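PDB 3NE8: N-acetylmuramoyl-l-alanine amidase from Bartonella henselae, which probably hydrolyses, with a bound zinc ion, the amide bond between N-acetylmuramic acid and L-alanine in peptidoglycan, remodelling the cell wall during division. Local coordinates for residues A[4-9]-A[71-76]. Numbering follows the deposited sequence. Where two conformers were deposited one is given.
Sequences SFRVVL and QEFDAD. With ACT (acetate ion), chain E.
A Schellman motif at the C-terminal end of helix 63-72 turns the chain toward strand 5-11 of the amidase sheet, where R6 clasps the turn and the F73 ring lies against one face of its guanidinium. D74, with positive phi (55°), is the first to depart from helical torsions, and two bonds reach back into the last turn, one from D74 N to Q71 O. The R6 chain bends at chi3 (66°), which swings NE back to F73 O at 2.8 Å, nearly along the C=O axis. R6 NH2 also reaches F73 O, at 3.0 Å, gripping one carbonyl side-on in the guanidinium plane. A helix end typically leaves carbonyls without intrahelical donors; a neighbouring strand can supply one, as R6 does. NH2 stands over the centre of the F73 ring, and R6 CZ lies 4.1 Å from the ring centroid, a cation-pi contact. The outer guanidinium edge binds an acetate, probably from the crystallisation liquor, through NH1 and NH2. V8 CG2 touches F73 CD2 and A75 CB, an apolar patch beside the charge.

D76 OD2 takes the R6 N-H at 2.8 Å on its anti side, while D76 N donates to R6 O at 2.7 Å. A water links S4 O to that OD2. D76 CB sits over one face of the F5 ring, offset toward the rim, a CH-pi contact.

The contact leads from the helix end into strand 77-82, parallel to strand 5-11; strand 49-53 flanks the latter's other edge, I50 and A52 touching F73, and helix 206-227 meets F5 through A224 and R227.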
loop_
_atom_site.group_PDB
_atom_site.type_symbol
_atom_site.label_atom_id
_atom_site.label_comp_id
_atom_site.label_asym_id
_atom_site.label_seq_id
_atom_site.Cartn_x
_atom_site.Cartn_y
_atom_site.Cartn_z
ATOM N N SER A 4 5.757 15.680 10.617
ATOM C CA SER A 4 6.583 15.905 9.439
ATOM C C SER A 4 7.182 14.591 8.956
ATOM O O SER A 4 7.892 13.898 9.691
ATOM C CB SER A 4 7.683 16.932 9.719
ATOM O OG SER A 4 7.132 18.220 9.957
ATOM N N PHE A 5 6.880 14.256 7.710
ATOM C CA PHE A 5 7.376 13.038 7.089
ATOM C C PHE A 5 8.820 13.264 6.670
ATOM O O PHE A 5 9.133 14.306 6.101
ATOM C CB PHE A 5 6.520 12.716 5.862
ATOM C CG PHE A 5 6.699 11.323 5.345
ATOM C CD1 PHE A 5 6.176 10.253 6.042
ATOM C CD2 PHE A 5 7.353 11.085 4.147
ATOM C CE1 PHE A 5 6.319 8.967 5.575
ATOM C CE2 PHE A 5 7.501 9.787 3.675
ATOM C CZ PHE A 5 6.977 8.735 4.390
ATOM N N ARG A 6 9.698 12.301 6.937
ATOM C CA ARG A 6 11.133 12.504 6.761
ATOM C C ARG A 6 11.651 11.735 5.556
ATOM O O ARG A 6 11.536 10.511 5.495
ATOM C CB ARG A 6 11.865 12.070 8.033
ATOM C CG ARG A 6 11.339 12.757 9.302
ATOM C CD ARG A 6 12.015 12.246 10.568
ATOM N NE ARG A 6 13.431 12.596 10.603
ATOM C CZ ARG A 6 13.895 13.805 10.889
ATOM N NH1 ARG A 6 13.050 14.794 11.179
ATOM N NH2 ARG A 6 15.199 14.027 10.891
ATOM N N VAL A 7 12.229 12.452 4.599
ATOM C CA VAL A 7 12.675 11.854 3.345
ATOM C C VAL A 7 14.149 12.145 3.111
ATOM O O VAL A 7 14.582 13.292 3.244
ATOM C CB VAL A 7 11.884 12.436 2.158
ATOM C CG1 VAL A 7 12.333 11.810 0.844
ATOM C CG2 VAL A 7 10.407 12.210 2.361
ATOM N N VAL A 8 14.913 11.116 2.745
ATOM C CA VAL A 8 16.296 11.300 2.354
ATOM C C VAL A 8 16.431 10.976 0.882
ATOM O O VAL A 8 15.971 9.917 0.425
ATOM C CB VAL A 8 17.241 10.441 3.217
ATOM C CG1 VAL A 8 18.667 10.461 2.648
ATOM C CG2 VAL A 8 17.232 10.971 4.650
ATOM N N LEU A 9 17.016 11.917 0.143
ATOM C CA LEU A 9 17.288 11.769 -1.275
ATOM C C LEU A 9 18.770 11.517 -1.474
ATOM O O LEU A 9 19.608 12.217 -0.901
ATOM C CB LEU A 9 16.892 13.026 -2.045
ATOM C CG LEU A 9 15.462 13.505 -1.820
ATOM C CD1 LEU A 9 15.177 14.772 -2.608
ATOM C CD2 LEU A 9 14.447 12.428 -2.170
ATOM N N GLN A 71 19.487 6.239 7.758
ATOM C CA GLN A 71 19.179 5.736 9.091
ATOM C C GLN A 71 19.449 6.774 10.174
ATOM O O GLN A 71 18.662 6.924 11.102
ATOM C CB GLN A 71 19.965 4.457 9.365
ATOM C CG GLN A 71 19.577 3.312 8.449
ATOM C CD GLN A 71 20.484 2.123 8.605
ATOM O OE1 GLN A 71 21.706 2.258 8.606
ATOM N NE2 GLN A 71 19.892 0.945 8.745
ATOM N N GLU A 72 20.563 7.487 10.065
ATOM C CA GLU A 72 20.908 8.525 11.033
ATOM C C GLU A 72 19.857 9.631 11.077
ATOM O O GLU A 72 19.630 10.248 12.124
ATOM C CB GLU A 72 22.287 9.109 10.713
ATOM C CG GLU A 72 23.431 8.143 10.982
ATOM C CD GLU A 72 24.770 8.640 10.459
ATOM O OE1 GLU A 72 25.809 8.150 10.947
ATOM O OE2 GLU A 72 24.785 9.513 9.564
ATOM N N PHE A 73 19.215 9.877 9.936
ATOM C CA PHE A 73 18.190 10.914 9.819
ATOM C C PHE A 73 16.830 10.418 10.322
ATOM O O PHE A 73 15.863 11.183 10.345
ATOM C CB PHE A 73 18.061 11.336 8.344
ATOM C CG PHE A 73 17.330 12.641 8.127
ATOM C CD1 PHE A 73 17.906 13.835 8.516
ATOM C CD2 PHE A 73 16.103 12.677 7.485
ATOM C CE1 PHE A 73 17.249 15.047 8.308
ATOM C CE2 PHE A 73 15.453 13.882 7.261
ATOM C CZ PHE A 73 16.027 15.065 7.674
ATOM N N ASP A 74 16.728 9.143 10.691
ATOM C CA ASP A 74 15.430 8.548 11.012
ATOM C C ASP A 74 14.459 8.725 9.846
ATOM O O ASP A 74 13.299 9.099 10.026
ATOM C CB ASP A 74 14.856 9.128 12.311
ATOM C CG ASP A 74 15.584 8.634 13.544
ATOM O OD1 ASP A 74 16.230 7.564 13.475
ATOM O OD2 ASP A 74 15.514 9.313 14.585
ATOM N N ALA A 75 14.947 8.473 8.639
ATOM C CA ALA A 75 14.137 8.633 7.439
ATOM C C ALA A 75 12.934 7.708 7.441
ATOM O O ALA A 75 13.027 6.561 7.871
ATOM C CB ALA A 75 14.971 8.365 6.192
ATOM N N ASP A 76 11.811 8.219 6.939
ATOM C CA ASP A 76 10.632 7.412 6.643
ATOM C C ASP A 76 10.647 6.854 5.225
ATOM O O ASP A 76 9.853 5.975 4.887
ATOM C CB ASP A 76 9.375 8.257 6.838
ATOM C CG ASP A 76 9.221 8.746 8.258
ATOM O OD1 ASP A 76 9.243 7.898 9.181
ATOM O OD2 ASP A 76 9.075 9.974 8.456
HETATM C C ACT E . 15.238 17.514 11.809
HETATM O O ACT E . 14.074 17.123 12.052
HETATM O OXT ACT E . 16.000 16.697 11.253
HETATM C CH3 ACT E . 15.705 18.894 12.171
HETATM O O HOH W 1 7.827 11.207 10.570
#